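Local coordinates for FrpC operon protein (PDB 5EDF) that binds the RTX protein FrpC in an iron-regulated system of the meningococcus that is putatively involved in adhesion, its precise role being unknown, at residues I101-D106 and F189-Y194; C108-T113 and G183-G188; P131-Y136 and Y153-E158; H149-I154 and I163-N168. All coordinates share one frame; numbering follows the deposited sequence.

How the interactions relate
All four contacts belong to one large antiparallel sheet or its margin. Interaction 1 pairs strands 98-105 and 189-193 and lies nearest the middle of the chain, with aliphatic and aromatic groups on one face and mostly polar groups and waters on the other. Interactions 3 and 4 share strand 150-155 and flank it on its two edges; the first leans on tyrosines, while the second, the most buried, adds an ion pair. Interaction 2 differs in kind: a disulfide ties the loop 108-113 to strand 178-186, the sheet neighbour of strand 189-193. It touches interaction 1 through Ser184 and Val191, and interaction 3 through Thr112 and Lys156.

Interaction 1 (I101-D106 and F189-Y194); sequences IVIRKD and FTVQYY
Val102 and Gln192 exchange two backbone hydrogen bonds, and so do Arg104 and Thr190, both hydrogen-bonded pairs of an antiparallel sheet. The shortest of the four, from Thr190 N to Arg104 O at 2.8 Å, is also the most bent (145° at the hydrogen). Between these pairs, Ile103 faces Val191 in a non-hydrogen-bonded pair. On the face of Ile101, Ile103, Lys105, Phe189, Val191 and Tyr193 the contact is largely apolar. Ile101 CG2, anti to its backbone N, reaches Val191 CG1 at 3.5 Å, while Ile101 CG1 lies 3.8 Å from Tyr193 CB. Ile103 CG2 meets Phe189 CD1 at 4.0 Å, Lys105 CB is 3.9 Å from Phe189 CD1, and Arg104 O sits near the plane of the Phe189 ring, at its edge.

The other face, with Val102, Arg104, Thr190 and Gln192, is largely polar. Thr190 OG1 rests 3.4 Å from Arg104 CB, and two waters link it to segment 101-106, one reaching Asp106 OD2 and the other, less certainly, Val102 O. Asp106 OD2 also forms a long salt bridge with Arg104 NE, at 3.6 Å. Beyond this shell, Tyr193 OH is hydrogen-bonded to His212. Helix 205-224 packs on the apolar face through Val215 and Val223, Met28 of strand 26-31 covers Ile103 and Phe189, and strands 61-70 and 178-186 continue the sheet on the two sides.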
loop_
_atom_site.group_PDB
_atom_site.type_symbol
_atom_site.label_atom_id
_atom_site.label_comp_id
_atom_site.label_asym_id
_atom_site.label_seq_id
_atom_site.Cartn_x
_atom_site.Cartn_y
_atom_site.Cartn_z
ATOM N N ILE A 101 2.905 2.991 -1.902
ATOM C CA ILE A 101 3.093 2.474 -0.555
ATOM C C ILE A 101 4.253 3.213 0.079
ATOM O O ILE A 101 5.363 3.208 -0.467
ATOM C CB ILE A 101 3.320 0.934 -0.561
ATOM C CG1 ILE A 101 2.114 0.215 -1.195
ATOM C CG2 ILE A 101 3.620 0.470 0.873
ATOM C CD1 ILE A 101 2.373 -1.224 -1.546
ATOM N N VAL A 102 3.994 3.903 1.187
ATOM C CA VAL A 102 4.988 4.759 1.825
ATOM C C VAL A 102 5.592 4.021 3.007
ATOM O O VAL A 102 4.890 3.631 3.941
ATOM C CB VAL A 102 4.405 6.109 2.204
ATOM C CG1 VAL A 102 5.454 6.969 2.936
ATOM C CG2 VAL A 102 3.887 6.847 0.985
ATOM N N ILE A 103 6.914 3.882 2.974
ATOM C CA ILE A 103 7.687 3.136 3.960
ATOM C C ILE A 103 8.587 4.096 4.717
ATOM O O ILE A 103 9.357 4.843 4.097
ATOM C CB ILE A 103 8.547 2.062 3.293
ATOM C CG1 ILE A 103 7.698 1.131 2.454
ATOM C CG2 ILE A 103 9.349 1.268 4.356
ATOM C CD1 ILE A 103 8.483 0.197 1.528
ATOM N N ARG A 104 8.519 4.052 6.044
ATOM C CA ARG A 104 9.390 4.830 6.941
ATOM C C ARG A 104 9.895 3.921 8.027
ATOM O O ARG A 104 9.336 2.860 8.269
ATOM C CB ARG A 104 8.643 5.990 7.611
ATOM C CG ARG A 104 8.113 6.967 6.630
ATOM C CD ARG A 104 7.431 8.131 7.343
ATOM N NE ARG A 104 8.463 8.983 7.894
ATOM C CZ ARG A 104 8.850 10.171 7.409
ATOM N NH1 ARG A 104 8.241 10.746 6.388
ATOM N NH2 ARG A 104 9.844 10.791 7.995
ATOM N N LYS A 105 10.968 4.326 8.717
ATOM C CA LYS A 105 11.418 3.567 9.866
ATOM C C LYS A 105 11.148 4.342 11.143
ATOM O O LYS A 105 11.888 5.238 11.485
ATOM C CB LYS A 105 12.884 3.191 9.722
ATOM C CG LYS A 105 13.343 2.148 10.761
ATOM C CD LYS A 105 14.799 1.825 10.696
ATOM C CE LYS A 105 15.627 2.941 11.235
ATOM N NZ LYS A 105 15.756 2.803 12.721
ATOM N N ASP A 106 10.129 3.912 11.860
ATOM C CA ASP A 106 9.668 4.569 13.086
ATOM C C ASP A 106 9.033 3.556 13.993
ATOM O O ASP A 106 8.503 2.566 13.529
ATOM C CB ASP A 106 8.617 5.609 12.752
ATOM C CG ASP A 106 9.192 6.846 12.109
ATOM O OD1 ASP A 106 10.181 7.370 12.668
ATOM O OD2 ASP A 106 8.648 7.325 11.084
ATOM N N PHE A 189 9.309 -0.979 10.574
ATOM C CA PHE A 189 8.931 0.025 9.586
ATOM C C PHE A 189 7.472 0.367 9.722
ATOM O O PHE A 189 6.670 -0.468 10.167
ATOM C CB PHE A 189 9.200 -0.452 8.148
ATOM C CG PHE A 189 10.636 -0.790 7.908
ATOM C CD1 PHE A 189 11.521 0.200 7.588
ATOM C CD2 PHE A 189 11.118 -2.105 8.063
ATOM C CE1 PHE A 189 12.907 -0.105 7.430
ATOM C CE2 PHE A 189 12.460 -2.425 7.871
ATOM C CZ PHE A 189 13.349 -1.416 7.573
ATOM N N THR A 190 7.100 1.582 9.384
ATOM C CA THR A 190 5.699 1.904 9.180
ATOM C C THR A 190 5.415 1.862 7.690
ATOM O O THR A 190 6.244 2.289 6.879
ATOM C CB THR A 190 5.310 3.260 9.758
ATOM O OG1 THR A 190 6.046 4.300 9.106
ATOM C CG2 THR A 190 5.582 3.320 11.266
ATOM N N VAL A 191 4.264 1.283 7.344
ATOM C CA VAL A 191 3.899 1.047 5.954
ATOM C C VAL A 191 2.464 1.520 5.807
ATOM O O VAL A 191 1.551 0.966 6.448
ATOM C CB VAL A 191 4.083 -0.425 5.612
ATOM C CG1 VAL A 191 3.670 -0.694 4.203
ATOM C CG2 VAL A 191 5.559 -0.818 5.851
ATOM N N GLN A 192 2.262 2.582 5.039
ATOM C CA GLN A 192 0.982 3.290 4.979
ATOM C C GLN A 192 0.616 3.473 3.528
ATOM O O GLN A 192 1.437 3.934 2.716
ATOM C CB GLN A 192 1.088 4.624 5.695
ATOM C CG GLN A 192 1.422 4.489 7.174
ATOM C CD GLN A 192 1.684 5.771 7.902
ATOM O OE1 GLN A 192 1.593 6.851 7.349
ATOM N NE2 GLN A 192 2.050 5.636 9.176
ATOM N N TYR A 193 -0.631 3.168 3.177
ATOM C CA TYR A 193 -1.015 3.208 1.776
ATOM C C TYR A 193 -2.522 3.239 1.609
ATOM O O TYR A 193 -3.261 2.840 2.497
ATOM C CB TYR A 193 -0.404 2.016 1.045
ATOM C CG TYR A 193 -0.776 0.635 1.529
ATOM C CD1 TYR A 193 -1.764 -0.097 0.895
ATOM C CD2 TYR A 193 -0.121 0.045 2.600
ATOM C CE1 TYR A 193 -2.103 -1.373 1.330
ATOM C CE2 TYR A 193 -0.438 -1.225 3.034
ATOM C CZ TYR A 193 -1.439 -1.934 2.408
ATOM O OH TYR A 193 -1.806 -3.215 2.765
ATOM N N TYR A 194 -2.954 3.651 0.439
ATOM C CA TYR A 194 -4.321 3.616 -0.063
ATOM C C TYR A 194 -4.347 2.614 -1.216
ATOM O O TYR A 194 -3.939 2.943 -2.342
ATOM C CB TYR A 194 -4.767 4.995 -0.548
ATOM C CG TYR A 194 -4.852 6.060 0.500
ATOM C CD1 TYR A 194 -5.812 6.041 1.473
ATOM C CD2 TYR A 194 -3.954 7.142 0.514
ATOM C CE1 TYR A 194 -5.889 7.007 2.460
ATOM C CE2 TYR A 194 -4.024 8.130 1.489
ATOM C CZ TYR A 194 -4.988 8.071 2.459
ATOM O OH TYR A 194 -5.072 9.065 3.439
HETATM O O HOH W 1 4.925 5.050 6.552
HETATM O O HOH W 2 6.934 0.190 13.140
HETATM O O HOH W 3 5.949 6.718 10.438
#

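Interaction 2 (C108-T113 and G183-G188); sequences CSLSTT and GSCING
Cys108 and Cys185 are joined covalently, SG to SG at 2.1 Å, in a disulfide whose central torsion is 78°. The two half-cystines reach it differently: Cys108 SG is anti to its backbone N (chi1 -166°), whereas Cys185 SG is anti to its carbonyl carbon (chi1 -57°). The bridge fastens the irregular segment between strand 98-105 and helix 114-120 to the end of strand 178-186, which leads through the tight turn at Asn187 and Gly188 into strand 189-193 of a beta hairpin.

Apolar packing comes from Leu110. Its CG lies 4.0 Å from Cys185 SG, and its CD1 extends over the strand backbone to 3.7 Å from Gly183 O and 3.9 Å from Ser184 CA. Pro160 touches both cysteines, and Ile162 touches Leu110; Leu110, Ser111, Met114 and Ile162 line the site of a bound azide.

One polar bond is local: Ser111 OG accepts from Thr113 N at 3.3 Å, an ST turn just ahead of helix 114-120. Ser184 OG instead reaches the next strand, bonding to Val191 O.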
loop_
_atom_site.group_PDB
_atom_site.type_symbol
_atom_site.label_atom_id
_atom_site.label_comp_id
_atom_site.label_asym_id
_atom_site.label_seq_id
_atom_site.Cartn_x
_atom_site.Cartn_y
_atom_site.Cartn_z
ATOM N N CYS A 108 6.181 1.931 16.004
ATOM C CA CYS A 108 4.767 1.797 15.704
ATOM C C CYS A 108 3.963 2.662 16.650
ATOM O O CYS A 108 4.307 2.774 17.838
ATOM C CB CYS A 108 4.340 0.354 15.850
ATOM S SG CYS A 108 2.738 0.063 15.102
ATOM N N SER A 109 2.957 3.345 16.121
ATOM C CA SER A 109 2.064 4.111 16.999
ATOM C C SER A 109 0.597 3.765 16.753
ATOM O O SER A 109 -0.305 4.530 17.115
ATOM C CB SER A 109 2.341 5.616 16.898
ATOM O OG SER A 109 2.193 6.112 15.589
ATOM N N LEU A 110 0.356 2.601 16.158
ATOM C CA LEU A 110 -0.985 2.061 16.107
ATOM C C LEU A 110 -1.393 1.695 17.530
ATOM O O LEU A 110 -0.642 1.046 18.243
ATOM C CB LEU A 110 -1.053 0.831 15.201
ATOM C CG LEU A 110 -0.696 1.093 13.722
ATOM C CD1 LEU A 110 -0.888 -0.220 12.985
ATOM C CD2 LEU A 110 -1.492 2.199 13.085
ATOM N N SER A 111 -2.589 2.137 17.910
ATOM C CA SER A 111 -3.164 1.851 19.222
ATOM C C SER A 111 -3.472 0.374 19.426
ATOM O O SER A 111 -4.202 -0.216 18.620
ATOM C CB SER A 111 -4.464 2.627 19.360
ATOM O OG SER A 111 -4.952 2.494 20.681
ATOM N N THR A 112 -2.965 -0.220 20.507
ATOM C CA THR A 112 -3.310 -1.606 20.838
ATOM C C THR A 112 -4.742 -1.731 21.366
ATOM O O THR A 112 -5.243 -2.840 21.544
ATOM C CB THR A 112 -2.355 -2.193 21.902
ATOM O OG1 THR A 112 -2.301 -1.315 23.036
ATOM C CG2 THR A 112 -0.965 -2.378 21.329
ATOM N N THR A 113 -5.408 -0.594 21.594
ATOM C CA THR A 113 -6.798 -0.589 22.057
ATOM C C THR A 113 -7.756 0.123 21.088
ATOM O O THR A 113 -8.793 0.611 21.473
ATOM C CB THR A 113 -6.904 0.047 23.438
ATOM O OG1 THR A 113 -6.456 1.403 23.367
ATOM C CG2 THR A 113 -6.052 -0.749 24.448
ATOM N N GLY A 183 -2.949 1.425 7.550
ATOM C CA GLY A 183 -1.786 1.732 8.366
ATOM C C GLY A 183 -1.224 0.487 8.955
ATOM O O GLY A 183 -1.994 -0.306 9.473
ATOM N N SER A 184 0.072 0.282 8.932
ATOM C CA SER A 184 0.664 -0.919 9.460
ATOM C C SER A 184 2.057 -0.694 9.965
ATOM O O SER A 184 2.699 0.335 9.628
ATOM C CB SER A 184 0.646 -2.015 8.398
ATOM O OG SER A 184 1.543 -1.719 7.323
ATOM N N CYS A 185 2.552 -1.658 10.719
ATOM C CA CYS A 185 3.926 -1.679 11.213
ATOM C C CYS A 185 4.470 -3.056 10.914
ATOM O O CYS A 185 3.847 -4.048 11.280
ATOM C CB CYS A 185 3.970 -1.393 12.716
ATOM S SG CYS A 185 3.185 0.228 13.094
ATOM N N ILE A 186 5.570 -3.090 10.155
ATOM C CA ILE A 186 6.160 -4.329 9.653
ATOM C C ILE A 186 7.644 -4.276 9.973
ATOM O O ILE A 186 8.378 -3.476 9.395
ATOM C CB ILE A 186 5.941 -4.476 8.134
ATOM C CG1 ILE A 186 4.458 -4.497 7.815
ATOM C CG2 ILE A 186 6.670 -5.734 7.592
ATOM C CD1 ILE A 186 4.074 -4.377 6.360
ATOM N N ASN A 187 8.084 -5.122 10.886
ATOM C CA ASN A 187 9.520 -5.305 11.134
ATOM C C ASN A 187 10.238 -3.989 11.460
ATOM O O ASN A 187 11.349 -3.780 10.995
ATOM C CB ASN A 187 10.221 -5.948 9.907
ATOM C CG ASN A 187 9.873 -7.422 9.694
ATOM O OD1 ASN A 187 8.737 -7.858 9.897
ATOM N ND2 ASN A 187 10.865 -8.189 9.238
ATOM N N GLY A 188 9.617 -3.105 12.240
ATOM C CA GLY A 188 10.242 -1.827 12.634
ATOM C C GLY A 188 9.963 -0.667 11.682
ATOM O O GLY A 188 10.341 0.490 11.957
#

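Interaction 3 (P131-Y136 and Y153-E158)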
loop_
_atom_site.group_PDB
_atom_site.type_symbol
_atom_site.label_atom_id
_atom_site.label_comp_id
_atom_site.label_asym_id
_atom_site.label_seq_id
_atom_site.Cartn_x
_atom_site.Cartn_y
_atom_site.Cartn_z
ATOM N N PRO A 131 -8.873 -15.177 12.052
ATOM C CA PRO A 131 -9.045 -14.978 13.492
ATOM C C PRO A 131 -8.133 -13.906 14.102
ATOM O O PRO A 131 -8.528 -13.262 15.060
ATOM C CB PRO A 131 -8.766 -16.367 14.079
ATOM C CG PRO A 131 -7.995 -17.079 13.048
ATOM C CD PRO A 131 -8.430 -16.553 11.725
ATOM N N GLU A 132 -6.953 -13.717 13.509
ATOM C CA GLU A 132 -6.023 -12.650 13.911
ATOM C C GLU A 132 -6.441 -11.225 13.553
ATOM O O GLU A 132 -5.806 -10.286 14.004
ATOM C CB GLU A 132 -4.624 -12.950 13.352
ATOM C CG GLU A 132 -4.360 -12.684 11.847
ATOM C CD GLU A 132 -4.860 -13.761 10.864
ATOM O OE1 GLU A 132 -5.584 -14.702 11.258
ATOM O OE2 GLU A 132 -4.536 -13.635 9.654
ATOM N N TYR A 133 -7.475 -11.071 12.732
ATOM C CA TYR A 133 -8.081 -9.788 12.523
ATOM C C TYR A 133 -9.385 -9.694 13.265
ATOM O O TYR A 133 -10.209 -10.614 13.203
ATOM C CB TYR A 133 -8.375 -9.529 11.039
ATOM C CG TYR A 133 -7.193 -9.101 10.206
ATOM C CD1 TYR A 133 -6.967 -7.764 9.923
ATOM C CD2 TYR A 133 -6.302 -10.030 9.682
ATOM C CE1 TYR A 133 -5.901 -7.371 9.171
ATOM C CE2 TYR A 133 -5.223 -9.634 8.932
ATOM C CZ TYR A 133 -5.025 -8.294 8.679
ATOM O OH TYR A 133 -3.934 -7.890 7.903
ATOM N N GLU A 134 -9.586 -8.591 13.960
ATOM C CA GLU A 134 -10.897 -8.230 14.497
ATOM C C GLU A 134 -11.596 -7.401 13.445
ATOM O O GLU A 134 -10.967 -6.496 12.849
ATOM C CB GLU A 134 -10.754 -7.412 15.791
ATOM C CG GLU A 134 -10.357 -8.272 16.999
ATOM C CD GLU A 134 -10.197 -7.471 18.283
ATOM O OE1 GLU A 134 -10.488 -6.261 18.273
ATOM O OE2 GLU A 134 -9.773 -8.046 19.308
ATOM N N ALA A 135 -12.854 -7.668 13.172
ATOM C CA ALA A 135 -13.653 -6.962 12.196
ATOM C C ALA A 135 -14.696 -6.122 12.875
ATOM O O ALA A 135 -15.301 -6.540 13.879
ATOM C CB ALA A 135 -14.311 -7.919 11.221
ATOM N N TYR A 136 -14.908 -4.924 12.332
ATOM C CA TYR A 136 -15.890 -3.967 12.849
ATOM C C TYR A 136 -16.657 -3.322 11.721
ATOM O O TYR A 136 -16.119 -3.116 10.608
ATOM C CB TYR A 136 -15.236 -2.850 13.662
ATOM C CG TYR A 136 -14.426 -3.299 14.855
ATOM C CD1 TYR A 136 -14.970 -3.310 16.134
ATOM C CD2 TYR A 136 -13.140 -3.807 14.700
ATOM C CE1 TYR A 136 -14.238 -3.807 17.231
ATOM C CE2 TYR A 136 -12.405 -4.270 15.790
ATOM C CZ TYR A 136 -12.951 -4.262 17.054
ATOM O OH TYR A 136 -12.247 -4.733 18.152
ATOM N N TYR A 153 -10.749 -3.571 9.831
ATOM C CA TYR A 153 -10.113 -4.842 10.078
ATOM C C TYR A 153 -8.799 -4.571 10.784
ATOM O O TYR A 153 -7.908 -3.942 10.209
ATOM C CB TYR A 153 -9.951 -5.636 8.798
ATOM C CG TYR A 153 -11.247 -5.745 8.011
ATOM C CD1 TYR A 153 -12.237 -6.615 8.400
ATOM C CD2 TYR A 153 -11.479 -4.973 6.891
ATOM C CE1 TYR A 153 -13.454 -6.696 7.700
ATOM C CE2 TYR A 153 -12.662 -5.052 6.193
ATOM C CZ TYR A 153 -13.645 -5.926 6.598
ATOM O OH TYR A 153 -14.821 -6.027 5.876
ATOM N N ILE A 154 -8.639 -5.057 12.002
ATOM C CA ILE A 154 -7.515 -4.732 12.863
ATOM C C ILE A 154 -6.752 -5.993 13.225
ATOM O O ILE A 154 -7.314 -6.922 13.786
ATOM C CB ILE A 154 -7.981 -4.017 14.156
ATOM C CG1 ILE A 154 -8.732 -2.749 13.795
ATOM C CG2 ILE A 154 -6.800 -3.739 15.069
ATOM C CD1 ILE A 154 -9.250 -1.958 14.962
ATOM N N LYS A 155 -5.455 -6.007 12.948
ATOM C CA LYS A 155 -4.529 -7.085 13.301
ATOM C C LYS A 155 -3.610 -6.588 14.410
ATOM O O LYS A 155 -3.144 -5.484 14.331
ATOM C CB LYS A 155 -3.705 -7.406 12.023
ATOM C CG LYS A 155 -2.562 -8.430 12.089
ATOM C CD LYS A 155 -1.850 -8.435 10.714
ATOM C CE LYS A 155 -0.893 -9.565 10.525
ATOM N NZ LYS A 155 0.434 -9.082 10.819
ATOM N N LYS A 156 -3.289 -7.395 15.429
ATOM C CA LYS A 156 -2.266 -7.006 16.443
ATOM C C LYS A 156 -0.963 -7.796 16.216
ATOM O O LYS A 156 -0.471 -7.780 15.108
ATOM C CB LYS A 156 -2.805 -7.149 17.865
ATOM C CG LYS A 156 -3.925 -6.185 18.167
ATOM C CD LYS A 156 -4.599 -6.584 19.465
ATOM C CE LYS A 156 -5.658 -5.604 19.901
ATOM N NZ LYS A 156 -6.033 -5.808 21.331
ATOM N N GLY A 157 -0.383 -8.468 17.214
ATOM C CA GLY A 157 0.851 -9.231 16.991
ATOM C C GLY A 157 2.078 -8.381 16.728
ATOM O O GLY A 157 2.093 -7.183 17.012
ATOM N N GLU A 158 3.079 -9.000 16.120
ATOM C CA GLU A 158 4.387 -8.369 15.939
ATOM C C GLU A 158 4.321 -7.228 14.922
ATOM O O GLU A 158 5.084 -6.251 15.015
ATOM C CB GLU A 158 5.409 -9.410 15.467
ATOM C CG GLU A 158 6.780 -9.275 16.137
ATOM C CD GLU A 158 6.711 -9.383 17.661
ATOM O OE1 GLU A 158 6.038 -10.309 18.171
ATOM O OE2 GLU A 158 7.329 -8.542 18.352
HETATM O O HOH W 4 -3.878 -10.144 15.902
HETATM O O HOH W 5 -7.416 -8.111 20.822
#
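The first torsion of Tyr133 (chi1 -79°) sets its CG anti to the carbonyl carbon, beside the backbone N. Lys155 CB, fixed by its own backbone, lies over one face of the Tyr133 ring, 3.8 Å from its centroid, in a CH-pi contact displaced toward the rim; Lys155 CG, anti to the backbone N (chi1 175°), starts the chain onward. Farther along this side chain, Lys155 CD passes 3.5 Å from Tyr133 OH. The ammonium group leads away to a salt bridge with Glu216 and a hydrogen bond to Asn159 O. Tyr153 C lies at the edge of the Tyr133 ring, near its plane, and Tyr133 CD1 is 3.8 Å from Tyr153 CB. Ala135 CB lies 3.7 Å from Tyr153 CD1.

The backbones are fixed by a hydrogen-bonded antiparallel pair, Glu134 N to Ile154 O at 2.8 Å and Ile154 N to Glu134 O at 2.9 Å. On the face of Glu134 and Ile154, Tyr136 CE2 touches Ile154 CD1 at 4.0 Å. A water connects Glu132 O with Lys156 N, while Lys156 NZ binds Thr112 O; a further water link from Lys156 NZ to Glu134 OE2 is tentative, since Glu134 has two conformers. These strands form a beta hairpin, flanked in the sheet by strands 124-126 and 161-167. Helix 205-224 covers Tyr133 and Tyr153, while helix 114-120 packs on Tyr136 and Ile154 from the other face.

Interaction 4 (H149-I154 and I163-N168); sequences HEFYYI and ITHRNN
Arg166 crosses to Glu150. Its CB lies 3.6 Å from Glu150 OE2; CG stands between the backbone N and carbonyl carbon (chi1 52°), and CD remains near the same oxygen. NE donates to Glu150 OE2 at 3.2 Å, and NH2 to Glu150 OE1 at 3.0 Å. This side-on, two-nitrogen salt bridge is far from coplanar: the carboxylate and guanidinium planes are 71° apart, and both oxygens are approached from above the carboxylate plane. Thr164 CG2 lies over one guanidinium face, toward its rim. Arg166 has a second conformer, so these details are tentative. A water donates to Tyr152 OH, but its link to Arg166 NH2 is doubtful. A second water accepts from His149 N and lies within bonding distance of Glu150 OE2 and Asn167 O, with more acceptors in reach than protons.

Thr164 runs alongside Tyr152, its CG2 4.1 Å from the ring centroid in an off-centre CH-pi contact. On the opposite face, Phe151 presents its ring edge to His165 O, CD2 3.7 Å away; His165 is held by Thr180 and the Leu203 backbone. Paired backbone bonds join Phe151 with His165 and Tyr153 with Ile163, and Asn167 N adds a nearly straight one to His149 O (3.1 Å, 170°). They alternate with the non-hydrogen-bonded pairs Glu150-Arg166 and Tyr152-Thr164, as in antiparallel sheets generally; strands 150-155 and 161-167, consecutive in the chain, form a beta hairpin.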
loop_
_atom_site.group_PDB
_atom_site.type_symbol
_atom_site.label_atom_id
_atom_site.label_comp_id
_atom_site.label_asym_id
_atom_site.label_seq_id
_atom_site.Cartn_x
_atom_site.Cartn_y
_atom_site.Cartn_z
ATOM N N HIS A 149 -21.265 4.136 5.875
ATOM C CA HIS A 149 -20.988 2.739 6.091
ATOM C C HIS A 149 -19.476 2.527 6.020
ATOM O O HIS A 149 -18.892 2.758 4.972
ATOM C CB HIS A 149 -21.661 1.899 4.996
ATOM C CG HIS A 149 -21.833 0.460 5.358
ATOM N ND1 HIS A 149 -22.275 -0.481 4.451
ATOM C CD2 HIS A 149 -21.670 -0.195 6.530
ATOM C CE1 HIS A 149 -22.366 -1.655 5.051
ATOM N NE2 HIS A 149 -22.000 -1.510 6.311
ATOM N N GLU A 150 -18.885 2.079 7.108
ATOM C CA GLU A 150 -17.429 1.916 7.174
ATOM C C GLU A 150 -17.118 0.609 7.863
ATOM O O GLU A 150 -17.899 0.123 8.705
ATOM C CB GLU A 150 -16.776 3.098 7.876
ATOM C CG GLU A 150 -17.473 4.404 7.480
ATOM C CD GLU A 150 -16.630 5.646 7.583
ATOM O OE1 GLU A 150 -15.806 5.729 8.513
ATOM O OE2 GLU A 150 -16.833 6.547 6.731
ATOM N N PHE A 151 -16.032 -0.007 7.455
ATOM C CA PHE A 151 -15.529 -1.256 8.001
ATOM C C PHE A 151 -14.096 -1.080 8.472
ATOM O O PHE A 151 -13.311 -0.331 7.846
ATOM C CB PHE A 151 -15.498 -2.332 6.912
ATOM C CG PHE A 151 -16.821 -2.684 6.363
ATOM C CD1 PHE A 151 -17.561 -3.691 6.960
ATOM C CD2 PHE A 151 -17.348 -2.021 5.287
ATOM C CE1 PHE A 151 -18.810 -4.054 6.478
ATOM C CE2 PHE A 151 -18.618 -2.366 4.783
ATOM C CZ PHE A 151 -19.343 -3.400 5.384
ATOM N N TYR A 152 -13.720 -1.765 9.537
ATOM C CA TYR A 152 -12.377 -1.820 10.048
ATOM C C TYR A 152 -11.970 -3.247 10.202
ATOM O O TYR A 152 -12.768 -4.049 10.697
ATOM C CB TYR A 152 -12.265 -1.131 11.420
ATOM C CG TYR A 152 -12.624 0.330 11.437
ATOM C CD1 TYR A 152 -11.658 1.319 11.350
ATOM C CD2 TYR A 152 -13.959 0.735 11.524
ATOM C CE1 TYR A 152 -12.011 2.661 11.371
ATOM C CE2 TYR A 152 -14.311 2.078 11.535
ATOM C CZ TYR A 152 -13.338 3.043 11.466
ATOM O OH TYR A 152 -13.672 4.358 11.517
ATOM N N TYR A 153 -10.749 -3.571 9.831
ATOM C CA TYR A 153 -10.113 -4.842 10.078
ATOM C C TYR A 153 -8.799 -4.571 10.784
ATOM O O TYR A 153 -7.908 -3.942 10.209
ATOM C CB TYR A 153 -9.951 -5.636 8.798
ATOM C CG TYR A 153 -11.247 -5.745 8.011
ATOM C CD1 TYR A 153 -12.237 -6.615 8.400
ATOM C CD2 TYR A 153 -11.479 -4.973 6.891
ATOM C CE1 TYR A 153 -13.454 -6.696 7.700
ATOM C CE2 TYR A 153 -12.662 -5.052 6.193
ATOM C CZ TYR A 153 -13.645 -5.926 6.598
ATOM O OH TYR A 153 -14.821 -6.027 5.876
ATOM N N ILE A 154 -8.639 -5.057 12.002
ATOM C CA ILE A 154 -7.515 -4.732 12.863
ATOM C C ILE A 154 -6.752 -5.993 13.225
ATOM O O ILE A 154 -7.314 -6.922 13.786
ATOM C CB ILE A 154 -7.981 -4.017 14.156
ATOM C CG1 ILE A 154 -8.732 -2.749 13.795
ATOM C CG2 ILE A 154 -6.800 -3.739 15.069
ATOM C CD1 ILE A 154 -9.250 -1.958 14.962
ATOM N N ILE A 163 -6.970 -1.688 8.652
ATOM C CA ILE A 163 -7.497 -1.535 7.317
ATOM C C ILE A 163 -8.887 -0.916 7.483
ATOM O O ILE A 163 -9.726 -1.425 8.220
ATOM C CB ILE A 163 -7.640 -2.889 6.617
ATOM C CG1 ILE A 163 -6.309 -3.628 6.533
ATOM C CG2 ILE A 163 -8.297 -2.671 5.212
ATOM C CD1 ILE A 163 -6.410 -5.090 5.964
ATOM N N THR A 164 -9.130 0.231 6.841
ATOM C CA THR A 164 -10.432 0.930 6.912
ATOM C C THR A 164 -11.003 1.032 5.520
ATOM O O THR A 164 -10.346 1.469 4.596
ATOM C CB THR A 164 -10.294 2.322 7.512
ATOM O OG1 THR A 164 -9.553 2.274 8.730
ATOM C CG2 THR A 164 -11.670 2.967 7.788
ATOM N N HIS A 165 -12.223 0.563 5.341
ATOM C CA HIS A 165 -12.880 0.507 4.019
ATOM C C HIS A 165 -14.212 1.207 4.152
ATOM O O HIS A 165 -15.010 0.832 5.009
ATOM C CB HIS A 165 -13.065 -0.970 3.646
ATOM C CG HIS A 165 -13.548 -1.215 2.249
ATOM N ND1 HIS A 165 -12.842 -0.818 1.129
ATOM C CD2 HIS A 165 -14.645 -1.862 1.790
ATOM C CE1 HIS A 165 -13.505 -1.187 0.045
ATOM N NE2 HIS A 165 -14.581 -1.864 0.417
ATOM N N ARG A 166 -14.463 2.246 3.365
ATOM C CA ARG A 166 -15.617 3.104 3.583
ATOM C C ARG A 166 -16.306 3.517 2.293
ATOM O O ARG A 166 -15.672 3.688 1.246
ATOM C CB ARG A 166 -15.198 4.352 4.355
ATOM C CG ARG A 166 -14.024 5.079 3.743
ATOM C CD ARG A 166 -13.724 6.412 4.400
ATOM N NE ARG A 166 -13.781 6.415 5.866
ATOM C CZ ARG A 166 -12.723 6.317 6.668
ATOM N NH1 ARG A 166 -11.497 6.182 6.174
ATOM N NH2 ARG A 166 -12.896 6.369 7.981
ATOM N N ASN A 167 -17.614 3.717 2.373
ATOM C CA ASN A 167 -18.359 4.245 1.245
ATOM C C ASN A 167 -18.290 5.768 1.291
ATOM O O ASN A 167 -18.613 6.378 2.298
ATOM C CB ASN A 167 -19.823 3.803 1.271
ATOM C CG ASN A 167 -20.530 4.035 -0.065
ATOM O OD1 ASN A 167 -19.979 4.641 -0.984
ATOM N ND2 ASN A 167 -21.781 3.560 -0.166
ATOM N N ASN A 168 -17.858 6.382 0.199
ATOM C CA ASN A 168 -17.707 7.829 0.119
ATOM C C ASN A 168 -18.919 8.530 -0.467
ATOM O O ASN A 168 -18.972 9.754 -0.508
ATOM C CB ASN A 168 -16.481 8.177 -0.710
ATOM C CG ASN A 168 -15.229 7.731 -0.040
ATOM O OD1 ASN A 168 -14.854 8.280 0.986
ATOM N ND2 ASN A 168 -14.620 6.683 -0.562
HETATM O O HOH W 6 -19.210 6.037 4.893
HETATM O O HOH W 7 -11.767 6.130 10.229
#